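Alpha-rhamnosidase (Dictyoglomus thermophilum, PDB 6I60) probably catalyses the hydrolysis of terminal, non-reducing alpha-L-rhamnose residues from alpha-L-rhamnosides, as a glycoside hydrolase. Local coordinates at residues Glu154-Val159 / Ile173-Met178; Lys288-Pro293 / Lys309-Trp314; Asp612-Gly617 / His820-Ser825; Asp754-Thr759 / Val784-Tyr789. All blocks are in the same frame, centred on the assembly; numbering follows the deposited sequence.

Contact 1 of 4, residues Glu154-Val159 / Ile173-Met178; sequences EHKYEV and IAYAPM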
loop_
_atom_site.group_PDB
_atom_site.type_symbol
_atom_site.label_atom_id
_atom_site.label_comp_id
_atom_site.label_asym_id
_atom_site.label_seq_id
_atom_site.Cartn_x
_atom_site.Cartn_y
_atom_site.Cartn_z
ATOM N N GLU A 154 24.406 4.923 -28.496
ATOM C CA GLU A 154 24.191 6.344 -28.757
ATOM C C GLU A 154 23.430 7.005 -27.613
ATOM O O GLU A 154 23.937 7.931 -26.970
ATOM C CB GLU A 154 23.451 6.523 -30.089
ATOM C CG GLU A 154 22.585 7.779 -30.190
ATOM C CD GLU A 154 23.380 9.023 -30.548
ATOM O OE1 GLU A 154 23.004 10.123 -30.089
ATOM O OE2 GLU A 154 24.377 8.899 -31.289
ATOM N N HIS A 155 22.208 6.535 -27.345
ATOM C CA HIS A 155 21.350 7.073 -26.291
ATOM C C HIS A 155 21.081 8.565 -26.456
ATOM O O HIS A 155 21.805 9.396 -25.898
ATOM C CB HIS A 155 21.956 6.805 -24.912
ATOM C CG HIS A 155 21.289 5.691 -24.169
ATOM N ND1 HIS A 155 19.923 5.635 -23.984
ATOM C CD2 HIS A 155 21.795 4.586 -23.574
ATOM C CE1 HIS A 155 19.618 4.546 -23.304
ATOM N NE2 HIS A 155 20.735 3.892 -23.041
ATOM N N LYS A 156 20.042 8.915 -27.210
ATOM C CA LYS A 156 19.609 10.303 -27.301
ATOM C C LYS A 156 18.714 10.641 -26.112
ATOM O O LYS A 156 17.845 9.854 -25.725
ATOM C CB LYS A 156 18.871 10.555 -28.621
ATOM C CG LYS A 156 18.488 12.025 -28.915
ATOM C CD LYS A 156 19.397 13.059 -28.235
ATOM C CE LYS A 156 19.597 14.307 -29.076
ATOM N NZ LYS A 156 18.371 15.163 -29.102
ATOM N N TYR A 157 18.948 11.814 -25.529
ATOM C CA TYR A 157 18.209 12.300 -24.377
ATOM C C TYR A 157 17.942 13.788 -24.550
ATOM O O TYR A 157 18.507 14.448 -25.427
ATOM C CB TYR A 157 18.980 12.049 -23.077
ATOM C CG TYR A 157 20.356 12.672 -23.080
ATOM C CD1 TYR A 157 21.426 12.038 -23.701
ATOM C CD2 TYR A 157 20.585 13.900 -22.473
ATOM C CE1 TYR A 157 22.683 12.604 -23.712
ATOM C CE2 TYR A 157 21.841 14.474 -22.479
ATOM C CZ TYR A 157 22.886 13.822 -23.100
ATOM O OH TYR A 157 24.139 14.389 -23.110
ATOM N N GLU A 158 17.067 14.316 -23.695
ATOM C CA GLU A 158 16.822 15.748 -23.589
ATOM C C GLU A 158 16.945 16.152 -22.128
ATOM O O GLU A 158 16.552 15.397 -21.233
ATOM C CB GLU A 158 15.436 16.132 -24.129
ATOM C CG GLU A 158 15.467 16.907 -25.440
ATOM C CD GLU A 158 14.106 17.455 -25.830
ATOM O OE1 GLU A 158 13.742 17.357 -27.022
ATOM O OE2 GLU A 158 13.400 17.983 -24.945
ATOM N N VAL A 159 17.491 17.338 -21.888
ATOM C CA VAL A 159 17.716 17.839 -20.538
ATOM C C VAL A 159 16.719 18.965 -20.300
ATOM O O VAL A 159 16.913 20.094 -20.765
ATOM C CB VAL A 159 19.160 18.309 -20.335
ATOM C CG1 VAL A 159 19.497 18.358 -18.852
ATOM C CG2 VAL A 159 20.119 17.390 -21.072
ATOM N N ILE A 173 15.797 13.336 -19.690
ATOM C CA ILE A 173 14.834 12.389 -20.241
ATOM C C ILE A 173 15.457 11.750 -21.473
ATOM O O ILE A 173 15.654 12.415 -22.498
ATOM C CB ILE A 173 13.500 13.067 -20.584
ATOM C CG1 ILE A 173 12.817 13.580 -19.314
ATOM C CG2 ILE A 173 12.592 12.101 -21.331
ATOM C CD1 ILE A 173 12.371 15.024 -19.401
ATOM N N ALA A 174 15.766 10.458 -21.378
ATOM C CA ALA A 174 16.260 9.698 -22.514
ATOM C C ALA A 174 15.093 9.235 -23.384
ATOM O O ALA A 174 13.920 9.442 -23.063
ATOM C CB ALA A 174 17.095 8.511 -22.038
ATOM N N TYR A 175 15.417 8.597 -24.501
ATOM C CA TYR A 175 14.406 8.097 -25.417
ATOM C C TYR A 175 13.958 6.706 -24.971
ATOM O O TYR A 175 14.272 6.250 -23.869
ATOM C CB TYR A 175 14.943 8.088 -26.846
ATOM C CG TYR A 175 14.777 9.397 -27.584
ATOM C CD1 TYR A 175 15.031 10.610 -26.957
ATOM C CD2 TYR A 175 14.375 9.417 -28.913
ATOM C CE1 TYR A 175 14.884 11.806 -27.632
ATOM C CE2 TYR A 175 14.226 10.607 -29.595
ATOM C CZ TYR A 175 14.482 11.799 -28.951
ATOM O OH TYR A 175 14.334 12.984 -29.631
ATOM N N ALA A 176 13.213 6.014 -25.831
ATOM C CA ALA A 176 12.710 4.679 -25.523
ATOM C C ALA A 176 13.344 3.661 -26.459
ATOM O O ALA A 176 12.867 3.477 -27.589
ATOM C CB ALA A 176 11.183 4.636 -25.637
ATOM N N PRO A 177 14.409 2.979 -26.049
ATOM C CA PRO A 177 15.032 1.987 -26.927
ATOM C C PRO A 177 14.262 0.679 -26.946
ATOM O O PRO A 177 13.662 0.260 -25.953
ATOM C CB PRO A 177 16.422 1.797 -26.308
ATOM C CG PRO A 177 16.221 2.078 -24.862
ATOM C CD PRO A 177 15.125 3.115 -24.766
ATOM N N MET A 178 14.284 0.034 -28.108
ATOM C CA MET A 178 13.691 -1.282 -28.295
ATOM C C MET A 178 14.794 -2.300 -28.542
ATOM O O MET A 178 15.801 -1.992 -29.186
ATOM C CB MET A 178 12.702 -1.282 -29.465
ATOM C CG MET A 178 11.720 -0.124 -29.448
ATOM S SD MET A 178 10.890 0.108 -31.032
ATOM C CE MET A 178 9.172 -0.030 -30.542
#

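Contact 2 of 4, residues Lys288-Pro293 / Lys309-Trp314; sequences KTTYGP and KEIKGW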
loop_
_atom_site.group_PDB
_atom_site.type_symbol
_atom_site.label_atom_id
_atom_site.label_comp_id
_atom_site.label_asym_id
_atom_site.label_seq_id
_atom_site.Cartn_x
_atom_site.Cartn_y
_atom_site.Cartn_z
ATOM N N LYS A 288 19.642 -7.031 -31.421
ATOM C CA LYS A 288 19.505 -5.816 -32.207
ATOM C C LYS A 288 18.721 -4.773 -31.421
ATOM O O LYS A 288 18.006 -5.086 -30.466
ATOM C CB LYS A 288 18.818 -6.113 -33.540
ATOM C CG LYS A 288 19.684 -6.895 -34.513
ATOM C CD LYS A 288 21.085 -6.310 -34.608
ATOM C CE LYS A 288 21.767 -6.721 -35.903
ATOM N NZ LYS A 288 21.345 -5.871 -37.052
ATOM N N THR A 289 18.868 -3.515 -31.830
ATOM C CA THR A 289 18.245 -2.424 -31.096
ATOM C C THR A 289 18.035 -1.237 -32.024
ATOM O O THR A 289 18.751 -1.071 -33.016
ATOM C CB THR A 289 19.090 -2.016 -29.884
ATOM O OG1 THR A 289 18.385 -1.032 -29.119
ATOM C CG2 THR A 289 20.433 -1.455 -30.329
ATOM N N THR A 290 17.043 -0.415 -31.686
ATOM C CA THR A 290 16.671 0.738 -32.497
ATOM C C THR A 290 15.766 1.645 -31.674
ATOM O O THR A 290 15.340 1.297 -30.569
ATOM C CB THR A 290 15.960 0.318 -33.784
ATOM O OG1 THR A 290 15.348 1.464 -34.387
ATOM C CG2 THR A 290 14.885 -0.700 -33.470
ATOM N N TYR A 291 15.476 2.817 -32.233
ATOM C CA TYR A 291 14.505 3.742 -31.670
ATOM C C TYR A 291 13.184 3.594 -32.411
ATOM O O TYR A 291 13.164 3.381 -33.627
ATOM C CB TYR A 291 14.999 5.188 -31.758
ATOM C CG TYR A 291 15.904 5.597 -30.617
ATOM C CD1 TYR A 291 15.783 5.010 -29.365
ATOM C CD2 TYR A 291 16.880 6.570 -30.793
ATOM C CE1 TYR A 291 16.609 5.379 -28.319
ATOM C CE2 TYR A 291 17.711 6.946 -29.753
ATOM C CZ TYR A 291 17.570 6.349 -28.519
ATOM O OH TYR A 291 18.394 6.723 -27.484
ATOM N N GLY A 292 12.081 3.704 -31.675
ATOM C CA GLY A 292 10.775 3.492 -32.249
ATOM C C GLY A 292 9.898 4.725 -32.221
ATOM O O GLY A 292 10.361 5.859 -32.378
ATOM N N PRO A 293 8.593 4.516 -32.026
ATOM C CA PRO A 293 7.668 5.658 -32.021
ATOM C C PRO A 293 7.804 6.546 -30.794
ATOM O O PRO A 293 7.632 7.765 -30.909
ATOM C CB PRO A 293 6.288 4.990 -32.087
ATOM C CG PRO A 293 6.502 3.626 -31.516
ATOM C CD PRO A 293 7.895 3.225 -31.893
ATOM N N LYS A 309 7.034 7.205 -36.906
ATOM C CA LYS A 309 8.272 6.461 -36.665
ATOM C C LYS A 309 8.017 5.105 -36.022
ATOM O O LYS A 309 8.804 4.646 -35.188
ATOM C CB LYS A 309 9.215 7.296 -35.803
ATOM C CG LYS A 309 9.414 8.725 -36.282
ATOM C CD LYS A 309 10.526 9.416 -35.501
ATOM C CE LYS A 309 10.586 10.906 -35.806
ATOM N NZ LYS A 309 9.837 11.713 -34.801
ATOM N N GLU A 310 6.930 4.436 -36.393
ATOM C CA GLU A 310 6.541 3.164 -35.792
ATOM C C GLU A 310 6.976 2.026 -36.709
ATOM O O GLU A 310 6.412 1.842 -37.793
ATOM C CB GLU A 310 5.036 3.123 -35.545
ATOM C CG GLU A 310 4.533 1.784 -35.052
ATOM C CD GLU A 310 3.159 1.879 -34.425
ATOM O OE1 GLU A 310 2.923 2.829 -33.648
ATOM O OE2 GLU A 310 2.312 1.008 -34.711
ATOM N N ILE A 311 7.974 1.260 -36.270
ATOM C CA ILE A 311 8.457 0.111 -37.028
ATOM C C ILE A 311 7.382 -0.966 -37.021
ATOM O O ILE A 311 7.189 -1.662 -36.019
ATOM C CB ILE A 311 9.784 -0.421 -36.457
ATOM C CG1 ILE A 311 10.866 0.656 -36.538
ATOM C CG2 ILE A 311 10.222 -1.672 -37.203
ATOM C CD1 ILE A 311 11.185 1.297 -35.212
ATOM N N LYS A 312 6.671 -1.104 -38.137
ATOM C CA LYS A 312 5.596 -2.083 -38.220
ATOM C C LYS A 312 6.169 -3.492 -38.256
ATOM O O LYS A 312 7.058 -3.791 -39.056
ATOM C CB LYS A 312 4.741 -1.830 -39.460
ATOM C CG LYS A 312 4.366 -0.373 -39.673
ATOM C CD LYS A 312 3.000 -0.246 -40.326
ATOM C CE LYS A 312 3.126 -0.012 -41.824
ATOM N NZ LYS A 312 3.506 1.394 -42.143
ATOM N N GLY A 313 5.661 -4.355 -37.383
ATOM C CA GLY A 313 6.079 -5.742 -37.390
ATOM C C GLY A 313 7.424 -6.020 -36.759
ATOM O O GLY A 313 8.116 -6.950 -37.181
ATOM N N TRP A 314 7.806 -5.256 -35.736
ATOM C CA TRP A 314 9.156 -5.352 -35.196
ATOM C C TRP A 314 9.352 -6.527 -34.244
ATOM O O TRP A 314 10.496 -6.934 -34.022
ATOM C CB TRP A 314 9.523 -4.052 -34.479
ATOM C CG TRP A 314 8.795 -3.857 -33.184
ATOM C CD1 TRP A 314 7.519 -3.400 -33.022
ATOM C CD2 TRP A 314 9.301 -4.113 -31.869
ATOM N NE1 TRP A 314 7.200 -3.356 -31.686
ATOM C CE2 TRP A 314 8.277 -3.790 -30.958
ATOM C CE3 TRP A 314 10.520 -4.588 -31.375
ATOM C CZ2 TRP A 314 8.434 -3.923 -29.579
ATOM C CZ3 TRP A 314 10.675 -4.720 -30.007
ATOM C CH2 TRP A 314 9.637 -4.389 -29.125
#

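Contact 3 of 4, residues Asp612-Gly617 / His820-Ser825; sequences DWCQPG and HIMFGS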
loop_
_atom_site.group_PDB
_atom_site.type_symbol
_atom_site.label_atom_id
_atom_site.label_comp_id
_atom_site.label_asym_id
_atom_site.label_seq_id
_atom_site.Cartn_x
_atom_site.Cartn_y
_atom_site.Cartn_z
ATOM N N ASP A 612 4.209 18.307 13.748
ATOM C CA ASP A 612 2.785 18.320 13.406
ATOM C C ASP A 612 2.617 19.106 12.108
ATOM O O ASP A 612 2.290 20.295 12.094
ATOM C CB ASP A 612 1.963 18.918 14.540
ATOM C CG ASP A 612 0.564 18.341 14.613
ATOM O OD1 ASP A 612 0.320 17.277 14.006
ATOM O OD2 ASP A 612 -0.295 18.955 15.281
ATOM N N TRP A 613 2.850 18.414 10.996
ATOM C CA TRP A 613 2.852 19.044 9.682
ATOM C C TRP A 613 1.451 19.500 9.289
ATOM O O TRP A 613 0.486 18.732 9.376
ATOM C CB TRP A 613 3.395 18.063 8.644
ATOM C CG TRP A 613 3.915 18.686 7.385
ATOM C CD1 TRP A 613 3.484 18.441 6.113
ATOM C CD2 TRP A 613 4.982 19.635 7.270
ATOM N NE1 TRP A 613 4.210 19.186 5.215
ATOM C CE2 TRP A 613 5.135 19.927 5.900
ATOM C CE3 TRP A 613 5.815 20.271 8.192
ATOM C CZ2 TRP A 613 6.093 20.822 5.431
ATOM C CZ3 TRP A 613 6.766 21.158 7.726
ATOM C CH2 TRP A 613 6.898 21.425 6.358
ATOM N N CYS A 614 1.347 20.760 8.863
ATOM C CA CYS A 614 0.135 21.318 8.263
ATOM C C CYS A 614 -1.033 21.339 9.251
ATOM O O CYS A 614 -2.074 20.712 9.045
ATOM C CB CYS A 614 -0.236 20.564 6.984
ATOM S SG CYS A 614 0.943 20.812 5.649
ATOM N N GLN A 615 -0.841 22.084 10.336
ATOM C CA GLN A 615 -1.956 22.450 11.187
ATOM C C GLN A 615 -2.798 23.506 10.473
ATOM O O GLN A 615 -2.325 24.151 9.534
ATOM C CB GLN A 615 -1.451 22.976 12.529
ATOM C CG GLN A 615 -0.418 22.083 13.202
ATOM C CD GLN A 615 0.011 22.607 14.562
ATOM O OE1 GLN A 615 0.091 23.817 14.779
ATOM N NE2 GLN A 615 0.288 21.694 15.487
ATOM N N PRO A 616 -4.056 23.682 10.878
ATOM C CA PRO A 616 -4.915 24.668 10.200
ATOM C C PRO A 616 -4.290 26.055 10.199
ATOM O O PRO A 616 -3.977 26.621 11.250
ATOM C CB PRO A 616 -6.210 24.627 11.020
ATOM C CG PRO A 616 -6.240 23.260 11.588
ATOM C CD PRO A 616 -4.809 22.892 11.869
ATOM N N GLY A 617 -4.098 26.596 8.998
ATOM C CA GLY A 617 -3.576 27.939 8.849
ATOM C C GLY A 617 -2.075 28.055 8.954
ATOM O O GLY A 617 -1.569 29.125 9.307
ATOM N N HIS A 820 -3.742 14.036 -1.331
ATOM C CA HIS A 820 -2.825 13.560 -0.309
ATOM C C HIS A 820 -3.494 12.504 0.563
ATOM O O HIS A 820 -4.721 12.408 0.639
ATOM C CB HIS A 820 -2.325 14.718 0.558
ATOM C CG HIS A 820 -1.047 15.325 0.069
ATOM N ND1 HIS A 820 -0.878 15.750 -1.231
ATOM C CD2 HIS A 820 0.125 15.571 0.702
ATOM C CE1 HIS A 820 0.342 16.239 -1.375
ATOM N NE2 HIS A 820 0.971 16.140 -0.218
ATOM N N ILE A 821 -2.660 11.710 1.228
ATOM C CA ILE A 821 -3.126 10.584 2.028
ATOM C C ILE A 821 -2.740 10.700 3.495
ATOM O O ILE A 821 -3.212 9.891 4.310
ATOM C CB ILE A 821 -2.618 9.245 1.446
ATOM C CG1 ILE A 821 -3.401 8.052 2.006
ATOM C CG2 ILE A 821 -1.121 9.090 1.683
ATOM C CD1 ILE A 821 -4.894 8.279 2.088
ATOM N N MET A 822 -1.920 11.686 3.872
ATOM C CA MET A 822 -1.452 11.770 5.253
ATOM C C MET A 822 -2.604 11.999 6.224
ATOM O O MET A 822 -2.602 11.463 7.339
ATOM C CB MET A 822 -0.407 12.877 5.386
ATOM C CG MET A 822 -0.707 14.119 4.563
ATOM S SD MET A 822 0.674 15.279 4.553
ATOM C CE MET A 822 -0.182 16.833 4.322
ATOM N N PHE A 823 -3.601 12.784 5.820
ATOM C CA PHE A 823 -4.747 13.056 6.680
ATOM C C PHE A 823 -5.803 11.956 6.638
ATOM O O PHE A 823 -6.856 12.112 7.266
ATOM C CB PHE A 823 -5.388 14.396 6.300
ATOM C CG PHE A 823 -4.704 15.592 6.905
ATOM C CD1 PHE A 823 -4.636 15.747 8.280
ATOM C CD2 PHE A 823 -4.130 16.562 6.097
ATOM C CE1 PHE A 823 -4.007 16.847 8.838
ATOM C CE2 PHE A 823 -3.500 17.662 6.650
ATOM C CZ PHE A 823 -3.441 17.806 8.023
ATOM N N GLY A 824 -5.553 10.855 5.928
ATOM C CA GLY A 824 -6.519 9.787 5.770
ATOM C C GLY A 824 -6.636 8.817 6.923
ATOM O O GLY A 824 -7.368 7.830 6.815
ATOM N N SER A 825 -5.942 9.067 8.036
ATOM C CA SER A 825 -5.978 8.155 9.173
ATOM C C SER A 825 -7.343 8.089 9.846
ATOM O O SER A 825 -7.553 7.210 10.688
ATOM C CB SER A 825 -4.922 8.561 10.201
ATOM O OG SER A 825 -4.834 9.971 10.319
#

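Contact 4 of 4, residues Asp754-Thr759 / Val784-Tyr789; sequences DYHLDT and VNQKTY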
loop_
_atom_site.group_PDB
_atom_site.type_symbol
_atom_site.label_atom_id
_atom_site.label_comp_id
_atom_site.label_asym_id
_atom_site.label_seq_id
_atom_site.Cartn_x
_atom_site.Cartn_y
_atom_site.Cartn_z
ATOM N N ASP A 754 -14.949 25.163 18.722
ATOM C CA ASP A 754 -16.309 24.787 18.332
ATOM C C ASP A 754 -16.319 23.478 17.540
ATOM O O ASP A 754 -16.836 23.403 16.422
ATOM C CB ASP A 754 -16.983 25.915 17.546
ATOM C CG ASP A 754 -18.476 25.707 17.388
ATOM O OD1 ASP A 754 -19.136 25.317 18.375
ATOM O OD2 ASP A 754 -18.989 25.931 16.273
ATOM N N TYR A 755 -15.727 22.443 18.137
ATOM C CA TYR A 755 -15.652 21.103 17.549
ATOM C C TYR A 755 -14.959 21.135 16.183
ATOM O O TYR A 755 -15.525 20.758 15.157
ATOM C CB TYR A 755 -17.045 20.473 17.445
ATOM C CG TYR A 755 -17.757 20.327 18.767
ATOM C CD1 TYR A 755 -18.571 21.338 19.253
ATOM C CD2 TYR A 755 -17.622 19.173 19.526
ATOM C CE1 TYR A 755 -19.228 21.207 20.459
ATOM C CE2 TYR A 755 -18.274 19.031 20.731
ATOM C CZ TYR A 755 -19.076 20.050 21.194
ATOM O OH TYR A 755 -19.729 19.912 22.398
ATOM N N HIS A 756 -13.711 21.592 16.191
ATOM C CA HIS A 756 -12.912 21.651 14.978
ATOM C C HIS A 756 -11.485 21.236 15.297
ATOM O O HIS A 756 -10.971 21.506 16.385
ATOM C CB HIS A 756 -12.928 23.053 14.356
ATOM C CG HIS A 756 -14.172 23.356 13.578
ATOM N ND1 HIS A 756 -15.296 23.905 14.155
ATOM C CD2 HIS A 756 -14.467 23.187 12.267
ATOM C CE1 HIS A 756 -16.230 24.062 13.234
ATOM N NE2 HIS A 756 -15.752 23.635 12.079
ATOM N N LEU A 757 -10.851 20.572 14.333
ATOM C CA LEU A 757 -9.481 20.114 14.510
ATOM C C LEU A 757 -8.508 21.283 14.421
ATOM O O LEU A 757 -8.597 22.113 13.511
ATOM C CB LEU A 757 -9.135 19.064 13.454
ATOM C CG LEU A 757 -9.808 17.699 13.586
ATOM C CD1 LEU A 757 -9.555 16.861 12.349
ATOM C CD2 LEU A 757 -9.314 16.982 14.828
ATOM N N ASP A 758 -7.581 21.347 15.371
ATOM C CA ASP A 758 -6.474 22.297 15.360
ATOM C C ASP A 758 -5.148 21.548 15.316
ATOM O O ASP A 758 -4.158 21.947 15.936
ATOM C CB ASP A 758 -6.540 23.227 16.572
ATOM C CG ASP A 758 -5.730 24.500 16.382
ATOM O OD1 ASP A 758 -5.450 24.872 15.222
ATOM O OD2 ASP A 758 -5.373 25.134 17.399
ATOM N N THR A 759 -5.119 20.444 14.572
ATOM C CA THR A 759 -4.008 19.505 14.602
ATOM C C THR A 759 -3.521 19.215 13.191
ATOM O O THR A 759 -4.295 19.240 12.229
ATOM C CB THR A 759 -4.414 18.191 15.280
ATOM O OG1 THR A 759 -5.589 17.667 14.646
ATOM C CG2 THR A 759 -4.699 18.415 16.757
ATOM N N VAL A 784 -16.131 15.191 13.327
ATOM C CA VAL A 784 -16.188 14.589 12.000
ATOM C C VAL A 784 -17.367 15.142 11.206
ATOM O O VAL A 784 -17.250 15.416 10.005
ATOM C CB VAL A 784 -16.246 13.055 12.123
ATOM C CG1 VAL A 784 -16.964 12.438 10.937
ATOM C CG2 VAL A 784 -14.842 12.482 12.255
ATOM N N ASN A 785 -18.510 15.338 11.867
ATOM C CA ASN A 785 -19.727 15.799 11.204
ATOM C C ASN A 785 -19.671 17.267 10.789
ATOM O O ASN A 785 -20.666 17.777 10.261
ATOM C CB ASN A 785 -20.933 15.565 12.119
ATOM C CG ASN A 785 -22.230 15.363 11.347
ATOM O OD1 ASN A 785 -23.112 14.625 11.784
ATOM N ND2 ASN A 785 -22.352 16.024 10.200
ATOM N N GLN A 786 -18.554 17.956 10.999
ATOM C CA GLN A 786 -18.454 19.359 10.623
ATOM C C GLN A 786 -18.317 19.505 9.113
ATOM O O GLN A 786 -17.609 18.733 8.458
ATOM C CB GLN A 786 -17.267 20.016 11.325
ATOM C CG GLN A 786 -17.516 20.312 12.794
ATOM C CD GLN A 786 -18.839 21.019 13.035
ATOM O OE1 GLN A 786 -19.767 20.443 13.604
ATOM N NE2 GLN A 786 -18.929 22.274 12.606
ATOM N N LYS A 787 -19.009 20.501 8.561
ATOM C CA LYS A 787 -18.936 20.826 7.143
ATOM C C LYS A 787 -18.258 22.165 6.890
ATOM O O LYS A 787 -18.247 22.641 5.750
ATOM C CB LYS A 787 -20.336 20.822 6.525
ATOM C CG LYS A 787 -20.753 19.487 5.931
ATOM C CD LYS A 787 -22.172 19.547 5.388
ATOM C CE LYS A 787 -23.106 18.640 6.174
ATOM N NZ LYS A 787 -24.164 18.051 5.303
ATOM N N THR A 788 -17.694 22.783 7.921
ATOM C CA THR A 788 -17.039 24.076 7.815
ATOM C C THR A 788 -15.550 23.934 8.097
ATOM O O THR A 788 -15.076 22.896 8.567
ATOM C CB THR A 788 -17.672 25.079 8.782
ATOM O OG1 THR A 788 -17.836 24.461 10.064
ATOM C CG2 THR A 788 -19.030 25.527 8.266
ATOM N N TYR A 789 -14.811 25.000 7.807
ATOM C CA TYR A 789 -13.371 24.984 8.024
ATOM C C TYR A 789 -13.062 25.021 9.521
ATOM O O TYR A 789 -13.711 25.759 10.272
ATOM C CB TYR A 789 -12.708 26.174 7.325
ATOM C CG TYR A 789 -11.231 26.317 7.633
ATOM C CD1 TYR A 789 -10.795 27.055 8.729
ATOM C CD2 TYR A 789 -10.275 25.713 6.829
ATOM C CE1 TYR A 789 -9.457 27.178 9.018
ATOM C CE2 TYR A 789 -8.932 25.836 7.107
ATOM C CZ TYR A 789 -8.528 26.570 8.202
ATOM O OH TYR A 789 -7.188 26.695 8.483
#

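Contact 1 of 4, residues Glu154-Val159 / Ile173-Met178
Glu158 and Ile173 exchange two backbone hydrogen bonds, Glu158 N to Ile173 O and Ile173 N to Glu158 O, each 2.7 Å long and nearly straight. They form a hydrogen-bonded pair of an antiparallel beta hairpin, made by strands 157-160 and 171-184. The next pair along, Tyr157 with Ala174, is non-hydrogen-bonded; their side chains start on one face of the sheet, those of Glu158 and Ile173 on the other. Beyond it a weak bond runs from Tyr175 N to Lys156 O (3.0 Å), bent to 129° where the strand pairing has ended. Tyr175 CG lies beside its own backbone N (chi1 -86°), and the ring extends alongside Lys156, both side chains heading the same way. Lys156 CG rests over one ring face, 4.2 Å from the centroid of the Tyr175 ring, a CH-pi contact offset toward the rim. Tyr291 of the adjoining strand 288-298 also meets this ring. With an alanine in place of Tyr175, the aliphatic part of Lys156 would probably lose the ring it lies on and become freer to turn. Tyr157 CB packs 4.1 Å from Ala174 CB while its phenol leads away. His155, stacked on Phe262, approaches obliquely, with His155 ND1 4.5 Å from Ala174 CB and CE1 equally far from Pro177 CG.

Contact 2 of 4, residues Lys288-Pro293 / Lys309-Trp314
Ile311 directs its CD1 at the backbone of Tyr291 and Gly292, reaching 3.3 Å from Tyr291 O and 3.7 Å from Gly292 CA. The torsions account for this reach: CG1 stands beside the backbone N (chi1 -61°), and chi2 of 105° swings CD1 across to the other segment. The same methyl lies 4.2 Å from Thr290 OG1, whose hydroxyl is turned to its own chain and donates to Tyr291 O from above the carbonyl plane. A second patch forms where Pro293 lies against the backbone of Lys309 and Glu310. Pro293 CB faces Glu310 CB at 4.1 Å, and Pro293 CD sits 3.7 Å from Lys309 O. No hydrogen bond joins the two segments, which meet by van der Waals packing. The polar ends run elsewhere: Glu310 forms a salt bridge with Lys420, and Lys309 with Asp306. Ile311 also opens a type II beta turn that closes at Trp314, with Gly313 at the positive phi (78°) this turn needs at its third position. Within the beta-rich alpha-L-rhamnosidase N-terminal domain, the contact seats the loop between strands 302-306 and 325-329 against strand 288-298, which pairs with both of them and with strand 171-184.

Contact 3 of 4, residues Asp612-Gly617 / His820-Ser825
Cys614 O meets the edge of the Phe823 ring, 3.4 Å from Phe823 CZ. The oxygen lies in the ring plane, so ring C-H groups rather than the pi face meet the carbonyl, an approach consistent with a weak electrostatic attraction. Nearby, Asp612 OD1 is gripped by two backbone N-H groups of helix 761-773, accepting a hydrogen bond from Ala763 N and a weak one from Val762 N, which ties the first loop to that helix. Phe823 has CG beside its backbone N (chi1 -83°), which carries the ring across to the 612-617 segment although its CB does not point there. Phe823 CZ also lies 4.4 Å from Cys614 CB. Met822 supplies the second point of contact. Its terminal CE reaches both Cys614 SG, at 4.3 Å, and the edge of the Trp613 indole, where CD1 is 4.4 Å away near the ring plane. Both segments are loops of the six-hairpin glycosidase domain, the (alpha/alpha)6 barrel of this family, 612-617 preceding helix 626-648 and 820-825 preceding helix 826-835. Ile761, on helix 761-773, touches Trp613, Met822 and Phe823 alike and so packs against both sides of the interface. A further ring, Trp807, meets Phe823 with the planes about 50° apart.

Contact 4 of 4, residues Asp754-Thr759 / Val784-Tyr789
Two loops of the (alpha/alpha)6-barrel domain meet here: segment 754-759 leads from helix 738-750 into helix 761-773, while segment 784-789 joins helix 777-784 to helix 792-797. The buried imidazole of His756 carries the contact, touching Gln786, Thr788 and Tyr789. Its NE2 forms a hydrogen bond with Thr788 OG1 at 3.0 Å; the angle of 147° is compatible with either group as donor, and the hydroxyl sits at the ring edge, near its plane. The His756 and Thr788 side chains cross at about a right angle. Gln786 comes from another direction, over a ring face, its CG 4.1 Å from the centroid of the His756 ring, a CH-pi contact displaced toward the rim. In His756, chi1 of -79° puts the ring beside the backbone N, and chi2 of 89° turns ND1 to its own chain. There His756 ND1 makes a weak bond to Asp754 O (2.8 Å) and another hydrogen bond to His753 O, so backbone oxygens restrain the rotation of the ring. Were a leucine in place of His756, the Thr788 hydroxyl would probably be left without its ring partner, and the two carbonyls without the imidazole N-H. Along the remaining part of the ring, Tyr789 O stands 3.3 Å from His756 CD2.

The four contacts form two pairs, far apart in space. Contacts 1 and 2, with centres 14 Å apart, lie on strands 171-184 and 288-298, which are antiparallel neighbours, and Tyr291 OH lies 2.8 Å from Lys156 N, a probable hydrogen bond. Contacts 3 and 4, 13 Å apart, belong to the helical barrel domain; Pro616 and Gly617 touch Tyr789, and Glu808 accepts hydrogen bonds from both Gly617 N and Tyr789 OH. In sequence, contacts 1 and 2 follow in series, whereas both segments of contact 4 fall between those of contact 3. About 57 Å separates the centres of contacts 2 and 4: one pair marks the beta-rich N-terminal region, the other the helical barrel.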